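Local structure of HEPN domain-containing protein (Sulfolobus tokodaii, 1WOL) at residues C37-K40 / A41-L45; G55-I58 / S59-L62; D68-Q71 / C72-L76. The protein is of unknown function but belongs to the helical HEPN family, some of whose members act as ribonucleases. All coordinates share one frame; numbering follows the deposited sequence.

Contact 1 (C37-K40 / A41-L45); sequences CAEK and AVKGL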
ATOM      1  N   CYS A  37      -3.763  -1.444  -0.030  1.00 13.96           N
ATOM      2  CA  CYS A  37      -4.015  -1.307  -1.416  1.00 12.96           C
ATOM      3  C   CYS A  37      -2.769  -1.709  -2.250  1.00 13.81           C
ATOM      4  O   CYS A  37      -2.926  -2.519  -3.176  1.00 15.78           O
ATOM      5  CB  CYS A  37      -4.454   0.163  -1.679  1.00 11.78           C
ATOM      6  SG  CYS A  37      -4.539   0.478  -3.527  1.00 14.69           S
ATOM      7  N   ALA A  38      -1.650  -1.099  -1.922  1.00 13.82           N
ATOM      8  CA  ALA A  38      -0.428  -1.351  -2.728  1.00 14.97           C
ATOM      9  C   ALA A  38      -0.016  -2.801  -2.636  1.00 17.69           C
ATOM     10  O   ALA A  38       0.332  -3.409  -3.673  1.00 18.56           O
ATOM     11  CB  ALA A  38       0.670  -0.374  -2.242  1.00 16.40           C
ATOM     12  N   GLU A  39      -0.038  -3.314  -1.376  1.00 16.95           N
ATOM     13  CA  GLU A  39       0.373  -4.744  -1.186  1.00 18.94           C
ATOM     14  C   GLU A  39      -0.547  -5.676  -2.008  1.00 19.17           C
ATOM     15  O   GLU A  39      -0.048  -6.585  -2.697  1.00 19.84           O
ATOM     16  CB  GLU A  39       0.317  -5.110   0.339  1.00 20.46           C
ATOM     17  CG  GLU A  39       0.898  -6.598   0.494  1.00 26.37           C
ATOM     18  CD  GLU A  39       0.617  -7.226   1.832  1.00 35.54           C
ATOM     19  OE1 GLU A  39       0.328  -6.514   2.838  1.00 38.63           O
ATOM     20  OE2 GLU A  39       0.719  -8.493   1.854  1.00 38.91           O
ATOM     21  N   LYS A  40      -1.858  -5.537  -1.999  1.00 16.50           N
ATOM     22  CA  LYS A  40      -2.740  -6.380  -2.759  1.00 16.33           C
ATOM     23  C   LYS A  40      -2.508  -6.241  -4.258  1.00 18.89           C
ATOM     24  O   LYS A  40      -2.518  -7.235  -5.004  1.00 19.42           O
ATOM     25  CB  LYS A  40      -4.185  -6.148  -2.363  1.00 18.28           C
ATOM     26  CG  LYS A  40      -4.692  -6.768  -0.961  1.00 18.43           C
ATOM     27  CD  LYS A  40      -3.776  -7.147   0.172  1.00 23.51           C
ATOM     28  CE  LYS A  40      -4.551  -7.808   1.275  1.00 24.46           C
ATOM     29  NZ  LYS A  40      -3.530  -8.209   2.196  1.00 28.46           N
ATOM     30  N   ALA A  41      -2.344  -5.024  -4.741  1.00 16.14           N
ATOM     31  CA  ALA A  41      -2.051  -4.819  -6.180  1.00 15.71           C
ATOM     32  C   ALA A  41      -0.768  -5.508  -6.605  1.00 15.76           C
ATOM     33  O   ALA A  41      -0.848  -6.143  -7.634  1.00 17.88           O
ATOM     34  CB  ALA A  41      -1.902  -3.294  -6.382  1.00 15.29           C
ATOM     35  N   VAL A  42       0.286  -5.389  -5.826  1.00 17.50           N
ATOM     36  CA  VAL A  42       1.594  -6.011  -6.199  1.00 17.82           C
ATOM     37  C   VAL A  42       1.418  -7.502  -6.084  1.00 19.01           C
ATOM     38  O   VAL A  42       1.889  -8.191  -6.996  1.00 20.67           O
ATOM     39  CB  VAL A  42       2.675  -5.444  -5.371  1.00 20.23           C
ATOM     40  CG1 VAL A  42       3.968  -6.218  -5.599  1.00 25.06           C
ATOM     41  CG2 VAL A  42       2.881  -3.979  -5.841  1.00 21.01           C
ATOM     42  N   LYS A  43       0.617  -8.002  -5.127  1.00 17.88           N
ATOM     43  CA  LYS A  43       0.480  -9.506  -5.177  1.00 18.74           C
ATOM     44  C   LYS A  43      -0.343  -9.976  -6.384  1.00 18.53           C
ATOM     45  O   LYS A  43      -0.118 -11.166  -6.931  1.00 21.10           O
ATOM     46  CB  LYS A  43      -0.194  -9.966  -3.817  1.00 20.05           C
ATOM     47  CG  LYS A  43       0.876 -10.105  -2.793  1.00 26.03           C
ATOM     48  CD  LYS A  43       0.468 -10.366  -1.393  1.00 33.31           C
ATOM     49  CE  LYS A  43       1.663 -10.772  -0.523  1.00 36.44           C
ATOM     50  NZ  LYS A  43       1.252 -10.560   0.957  1.00 38.25           N
ATOM     51  N   GLY A  44      -1.259  -9.159  -6.840  1.00 17.04           N
ATOM     52  CA  GLY A  44      -2.030  -9.397  -8.019  1.00 19.03           C
ATOM     53  C   GLY A  44      -1.070  -9.471  -9.233  1.00 20.21           C
ATOM     54  O   GLY A  44      -1.203 -10.301 -10.108  1.00 22.32           O
ATOM     55  N   LEU A  45      -0.186  -8.474  -9.281  1.00 20.75           N
ATOM     56  CA  LEU A  45       0.794  -8.468 -10.420  1.00 21.48           C
ATOM     57  C   LEU A  45       1.688  -9.713 -10.375  1.00 24.49           C
ATOM     58  O   LEU A  45       1.966 -10.332 -11.433  1.00 24.67           O
ATOM     59  CB  LEU A  45       1.697  -7.238 -10.291  1.00 21.91           C
ATOM     60  CG  LEU A  45       2.826  -7.115 -11.355  1.00 22.26           C
ATOM     61  CD1 LEU A  45       2.203  -6.904 -12.665  1.00 23.39           C
ATOM     62  CD2 LEU A  45       3.787  -6.005 -10.873  1.00 20.20           C
TER

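Contact 2 (G55-I58 / S59-L62); sequences GHSI and SHLL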
ATOM      1  N   GLY A  55       6.084 -12.369   1.867  1.00 58.13           N
ATOM      2  CA  GLY A  55       6.440 -11.388   2.874  1.00 54.26           C
ATOM      3  C   GLY A  55       5.389 -10.295   2.700  1.00 52.00           C
ATOM      4  O   GLY A  55       4.493 -10.402   1.843  1.00 51.23           O
ATOM      5  N   HIS A  56       5.432  -9.267   3.527  1.00 49.73           N
ATOM      6  CA  HIS A  56       4.452  -8.188   3.367  1.00 47.29           C
ATOM      7  C   HIS A  56       5.160  -6.890   3.034  1.00 44.28           C
ATOM      8  O   HIS A  56       4.570  -5.807   3.055  1.00 44.39           O
ATOM      9  CB  HIS A  56       3.638  -8.008   4.641  1.00 49.71           C
ATOM     10  CG  HIS A  56       2.649  -9.110   4.873  1.00 51.87           C
ATOM     11  ND1 HIS A  56       2.774 -10.029   5.903  1.00 52.79           N
ATOM     12  CD2 HIS A  56       1.557  -9.476   4.169  1.00 51.33           C
ATOM     13  CE1 HIS A  56       1.795 -10.913   5.812  1.00 52.10           C
ATOM     14  NE2 HIS A  56       1.046 -10.603   4.769  1.00 51.95           N
ATOM     15  N   SER A  57       6.437  -6.976   2.754  1.00 39.50           N
ATOM     16  CA  SER A  57       7.164  -5.761   2.382  1.00 36.52           C
ATOM     17  C   SER A  57       6.844  -5.542   0.907  1.00 33.48           C
ATOM     18  O   SER A  57       7.106  -6.425   0.086  1.00 33.88           O
ATOM     19  CB  SER A  57       8.638  -5.987   2.510  1.00 36.64           C
ATOM     20  OG  SER A  57       9.274  -4.959   1.768  1.00 36.56           O
ATOM     21  N   ILE A  58       6.259  -4.381   0.523  1.00 30.27           N
ATOM     22  CA  ILE A  58       5.940  -4.206  -0.853  1.00 28.92           C
ATOM     23  C   ILE A  58       7.231  -4.087  -1.683  1.00 28.56           C
ATOM     24  O   ILE A  58       7.323  -4.556  -2.790  1.00 29.07           O
ATOM     25  CB  ILE A  58       5.108  -2.945  -1.013  1.00 27.94           C
ATOM     26  CG1 ILE A  58       3.821  -3.116  -0.282  1.00 28.28           C
ATOM     27  CG2 ILE A  58       4.835  -2.696  -2.510  1.00 25.58           C
ATOM     28  CD1 ILE A  58       3.265  -1.737   0.269  1.00 25.82           C
ATOM     29  N   SER A  59       8.219  -3.450  -1.094  1.00 28.39           N
ATOM     30  CA  SER A  59       9.481  -3.292  -1.737  1.00 31.26           C
ATOM     31  C   SER A  59      10.216  -4.620  -2.035  1.00 32.76           C
ATOM     32  O   SER A  59      10.891  -4.756  -3.018  1.00 31.54           O
ATOM     33  CB  SER A  59      10.385  -2.438  -0.869  1.00 31.14           C
ATOM     34  OG  SER A  59      11.567  -2.172  -1.589  1.00 38.15           O
ATOM     35  N   HIS A  60      10.070  -5.600  -1.157  1.00 35.31           N
ATOM     36  CA  HIS A  60      10.792  -6.846  -1.394  1.00 36.19           C
ATOM     37  C   HIS A  60      10.056  -7.626  -2.398  1.00 34.52           C
ATOM     38  O   HIS A  60      10.665  -8.427  -3.041  1.00 36.52           O
ATOM     39  CB  HIS A  60      10.943  -7.680  -0.094  1.00 41.72           C
ATOM     40  CG  HIS A  60      11.839  -7.051   0.942  1.00 46.69           C
ATOM     41  ND1 HIS A  60      13.017  -6.392   0.619  1.00 49.35           N
ATOM     42  CD2 HIS A  60      11.819  -7.140   2.299  1.00 48.91           C
ATOM     43  CE1 HIS A  60      13.688  -6.115   1.729  1.00 50.31           C
ATOM     44  NE2 HIS A  60      12.981  -6.556   2.765  1.00 50.98           N
ATOM     45  N   LEU A  61       8.754  -7.360  -2.593  1.00 30.99           N
ATOM     46  CA  LEU A  61       7.967  -8.072  -3.570  1.00 30.98           C
ATOM     47  C   LEU A  61       8.266  -7.639  -5.011  1.00 31.56           C
ATOM     48  O   LEU A  61       8.064  -8.366  -5.950  1.00 32.15           O
ATOM     49  CB  LEU A  61       6.457  -7.885  -3.315  1.00 31.80           C
ATOM     50  CG  LEU A  61       5.715  -8.511  -2.123  1.00 34.74           C
ATOM     51  CD1 LEU A  61       4.247  -8.025  -2.107  1.00 35.30           C
ATOM     52  CD2 LEU A  61       5.760 -10.030  -2.303  1.00 34.58           C
ATOM     53  N   LEU A  62       8.719  -6.415  -5.183  1.00 31.59           N
ATOM     54  CA  LEU A  62       9.031  -5.939  -6.513  1.00 32.52           C
ATOM     55  C   LEU A  62      10.421  -6.375  -6.994  1.00 33.74           C
ATOM     56  O   LEU A  62      11.336  -6.559  -6.152  1.00 35.79           O
ATOM     57  CB  LEU A  62       9.026  -4.416  -6.483  1.00 31.60           C
ATOM     58  CG  LEU A  62       7.729  -3.856  -5.910  1.00 31.45           C
ATOM     59  CD1 LEU A  62       7.983  -2.403  -5.639  1.00 31.90           C
ATOM     60  CD2 LEU A  62       6.645  -3.991  -6.931  1.00 28.85           C
TER

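Contact 3 (D68-Q71 / C72-L76); sequences DILQ and CATFL. With TBU (tertiary-butyl alcohol), chain C.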
ATOM      1  N   ASP A  68      10.088   5.726  -9.015  1.00 19.53           N
ATOM      2  CA  ASP A  68       8.988   6.312  -8.297  1.00 18.73           C
ATOM      3  C   ASP A  68       8.183   5.250  -7.593  1.00 17.63           C
ATOM      4  O   ASP A  68       7.583   5.556  -6.577  1.00 17.57           O
ATOM      5  CB  ASP A  68       8.026   7.088  -9.198  1.00 17.88           C
ATOM      6  CG  ASP A  68       7.408   6.239 -10.248  1.00 18.20           C
ATOM      7  OD1 ASP A  68       8.077   5.794 -11.174  1.00 21.13           O
ATOM      8  OD2 ASP A  68       6.195   5.994 -10.248  1.00 21.73           O
ATOM      9  N   ILE A  69       8.125   4.057  -8.173  1.00 17.75           N
ATOM     10  CA  ILE A  69       7.370   2.938  -7.576  1.00 17.50           C
ATOM     11  C   ILE A  69       8.140   2.422  -6.353  1.00 18.12           C
ATOM     12  O   ILE A  69       7.540   2.176  -5.331  1.00 17.44           O
ATOM     13  CB  ILE A  69       7.184   1.857  -8.606  1.00 16.50           C
ATOM     14  CG1 ILE A  69       6.234   2.305  -9.739  1.00 17.31           C
ATOM     15  CG2 ILE A  69       6.597   0.489  -7.940  1.00 19.51           C
ATOM     16  CD1 ILE A  69       4.691   2.662  -9.253  1.00 18.91           C
ATOM     17  N   LEU A  70       9.463   2.193  -6.515  1.00 18.89           N
ATOM     18  CA  LEU A  70      10.234   1.818  -5.334  1.00 21.22           C
ATOM     19  C   LEU A  70      10.130   2.891  -4.195  1.00 22.41           C
ATOM     20  O   LEU A  70      10.027   2.540  -2.979  1.00 24.34           O
ATOM     21  CB  LEU A  70      11.700   1.660  -5.742  1.00 24.91           C
ATOM     22  CG  LEU A  70      12.561   1.001  -4.646  1.00 28.86           C
ATOM     23  CD1 LEU A  70      12.044  -0.388  -4.361  1.00 31.09           C
ATOM     24  CD2 LEU A  70      13.989   0.960  -5.220  1.00 28.47           C
ATOM     25  N   GLN A  71      10.130   4.200  -4.534  1.00 21.03           N
ATOM     26  CA  GLN A  71      10.040   5.250  -3.508  1.00 19.85           C
ATOM     27  C   GLN A  71       8.684   5.147  -2.787  1.00 19.86           C
ATOM     28  O   GLN A  71       8.602   5.232  -1.524  1.00 19.89           O
ATOM     29  CB  GLN A  71      10.160   6.662  -4.085  1.00 23.02           C
ATOM     30  CG  GLN A  71      11.586   6.810  -4.565  1.00 27.50           C
ATOM     31  CD  GLN A  71      11.733   7.981  -5.478  1.00 30.60           C
ATOM     32  OE1 GLN A  71      10.774   8.795  -5.678  1.00 32.98           O
ATOM     33  NE2 GLN A  71      12.876   8.095  -5.972  1.00 36.14           N
ATOM     34  N   CYS A  72       7.611   4.951  -3.547  1.00 18.31           N
ATOM     35  CA  CYS A  72       6.329   4.806  -2.834  1.00 16.70           C
ATOM     36  C   CYS A  72       6.220   3.453  -2.109  1.00 17.63           C
ATOM     37  O   CYS A  72       5.495   3.454  -1.099  1.00 18.90           O
ATOM     38  CB  CYS A  72       5.163   4.863  -3.851  1.00 18.06           C
ATOM     39  SG  CYS A  72       4.649   6.578  -4.227  1.00 16.15           S
ATOM     40  N   ALA A  73       6.716   2.363  -2.683  1.00 19.78           N
ATOM     41  CA  ALA A  73       6.651   1.083  -1.934  1.00 20.79           C
ATOM     42  C   ALA A  73       7.456   1.278  -0.605  1.00 22.64           C
ATOM     43  O   ALA A  73       6.945   0.911   0.457  1.00 24.84           O
ATOM     44  CB  ALA A  73       7.248  -0.041  -2.799  1.00 21.36           C
ATOM     45  N   THR A  74       8.659   1.801  -0.641  1.00 22.15           N
ATOM     46  CA  THR A  74       9.422   2.015   0.617  1.00 25.66           C
ATOM     47  C   THR A  74       8.633   2.859   1.602  1.00 24.13           C
ATOM     48  O   THR A  74       8.580   2.561   2.838  1.00 26.32           O
ATOM     49  CB  THR A  74      10.809   2.639   0.285  1.00 28.36           C
ATOM     50  OG1 THR A  74      11.504   1.639  -0.456  1.00 32.08           O
ATOM     51  CG2 THR A  74      11.646   3.106   1.563  1.00 31.55           C
ATOM     52  N   PHE A  75       7.987   3.932   1.105  1.00 21.30           N
ATOM     53  CA  PHE A  75       7.236   4.836   1.966  1.00 20.87           C
ATOM     54  C   PHE A  75       6.057   4.065   2.544  1.00 20.49           C
ATOM     55  O   PHE A  75       5.770   4.260   3.781  1.00 21.36           O
ATOM     56  CB  PHE A  75       6.739   6.030   1.120  1.00 20.48           C
ATOM     57  CG  PHE A  75       5.864   6.989   1.828  1.00 20.42           C
ATOM     58  CD1 PHE A  75       6.341   7.830   2.814  1.00 22.87           C
ATOM     59  CD2 PHE A  75       4.470   7.043   1.538  1.00 16.51           C
ATOM     60  CE1 PHE A  75       5.456   8.683   3.512  1.00 21.49           C
ATOM     61  CE2 PHE A  75       3.624   7.914   2.252  1.00 21.51           C
ATOM     62  CZ  PHE A  75       4.084   8.736   3.242  1.00 23.04           C
ATOM     63  N   LEU A  76       5.293   3.319   1.745  1.00 18.32           N
ATOM     64  CA  LEU A  76       4.110   2.643   2.284  1.00 17.32           C
ATOM     65  C   LEU A  76       4.514   1.507   3.258  1.00 20.32           C
ATOM     66  O   LEU A  76       3.739   1.179   4.179  1.00 21.53           O
ATOM     67  CB  LEU A  76       3.269   2.083   1.174  1.00 16.78           C
ATOM     68  CG  LEU A  76       2.468   3.224   0.477  1.00 15.82           C
ATOM     69  CD1 LEU A  76       1.707   2.574  -0.731  1.00 15.11           C
ATOM     70  CD2 LEU A  76       1.504   3.867   1.445  1.00 17.15           C
TER
HETATM   71  O   TBU C 124       7.351  11.165  -1.948  1.00 36.64           O
HETATM   72  C   TBU C 124       6.882  10.253  -0.941  1.00 36.03           C
HETATM   73  C1  TBU C 124       7.794  10.554   0.311  1.00 36.88           C
HETATM   74  C2  TBU C 124       7.116   8.847  -1.426  1.00 32.33           C
HETATM   75  C3  TBU C 124       5.420  10.511  -0.732  1.00 35.51           C

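Contact 1 (C37-K40 / A41-L45)
The flat carboxylate of E39 is met at OE2 by the ammonium end of K43, one helical turn further on; the two form a salt bridge, although the modelled OE2 to NZ distance of 2.3 Å is very short and the exact place of OE2 is doubtful. The two side chains run next to each other in the same direction. E39 sends CG anti to its own N (chi1 -175°), while K43 holds CG beside the backbone N (chi1 -84°), 3.6 Å from E39 O, and its extended chain then carries NZ up to the carboxylate. That same carbonyl oxygen accepts K43 N at 2.9 Å, and A41, V42 and G44 repeat this i to i+4 bonding on C37, A38 and K40. V42 CG2 lies 3.4 Å from A38 O. Helix 27-48 here is largely enclosed: C37 packs on D14 and L15 of helix 4-23, A38 and V42 on I113 of helix 100-120, and E39 on I58. E39 is buried, so the K43 ammonium beside it, which also makes a weak hydrogen bond to G55 O, would probably offset the negative charge, even with the exact bridge distance in doubt.

Contact 2 (G55-I58 / S59-L62)
S57 stands in an extended conformation just before the chain turns helical at I58, which brings L61 N to 3.3 Å from S57 O in the first hydrogen bond of the short helix 58-61. S57 is the N-cap. Its OG, set anti to the backbone N (chi1 163°), swings forward over the first turn and accepts from H60 N at 3.1 Å with an N-H...O angle of 149°; the same N-H also makes a weak bond to S57 O. The H60 imidazole packs back against the cap, its CD2 3.4 Å from S57 CB in an oblique approach. On the buried side the leucines close over backbone carbonyls: L61 CG sits 3.3 Å from S57 O, and L62 CG 3.2 Å from I58 O, which also takes weak hydrogen bonds from L61 N and L62 N. I58 and L62 meet more loosely through CG2 and CD1, 4.4 Å apart. Ahead of the cap, G55 adopts a phi of 123°, where a beta carbon would be pressed against the preceding carbonyl oxygen. S57 OG is also hydrogen-bonded to D77 OD2, and the same carboxylate takes S59 N through OD2 and I58 N through OD1. At the far end K53 NZ binds H60 O and, weakly, L61 O. The first-turn N-H groups are thus taken up by one hydroxyl and one carboxylate, and the placing of an acid at the N-terminal end and a lysine at the C-terminal end would complement the helix dipole, probably steadying this single turn.

Contact 3 (D68-Q71 / C72-L76)
C72, Q71 and L70 carry this stretch of helix 67-77, each gripped through its backbone by a residue one turn away. C72 N donates to D68 O at 3.1 Å, and C72 CB packs 3.7 Å from the same oxygen; SG, beside the backbone N (chi1 -85°), is held in a disulfide to C109. Q71 acts mainly through its carbonyl: Q71 O accepts F75 N at 3.0 Å and lies 3.9 Å from C2 of the bound tertiary-butyl alcohol. F75 turns one face of its ring to this alcohol, whose methyl carbon C3 stands 4.2 Å above the ring plane, over its centre; E105 and C109 complete the site. L70 O is doubly bonded by T74, whose N comes to 2.8 Å and whose OG1 comes to 3.1 Å from the opposite face of the carbonyl plane. A valine in place of T74 has no hydroxyl to offer, and L70 O would probably be held less firmly, by the backbone N-H alone of this pair. Around the helix, D68 makes a salt bridge to R112 and I69 packs on W116, so that helix 100-120 is bound by charge and apolar contact as well as by the disulfide, while L70 and T74 touch S59 of helix 58-61, A73 rests on I58, and L76 reaches S34 and A38 of helix 27-48.

Overall arrangement
All three contacts are local and each runs through an unbroken stretch, so none closes a long loop; they follow one another in series, without nesting or crossing. Contact 1 comes first, on helix 27-48. The chain then leaves that helix and returns through a loop to contact 2, where helix 58-61 starts, and V42 CG1 touches L62 CD2 at 3.7 Å. After a further short connection helix 67-77 carries contact 3, which packs on contact 2 through I58 CG2 and A73 CB, 3.6 Å apart, and reaches contact 1 where A38 CB meets L76 CD1 at 3.5 Å. The two shorter helices are thereby joined to each other and to long helix 27-48 within the HEPN domain.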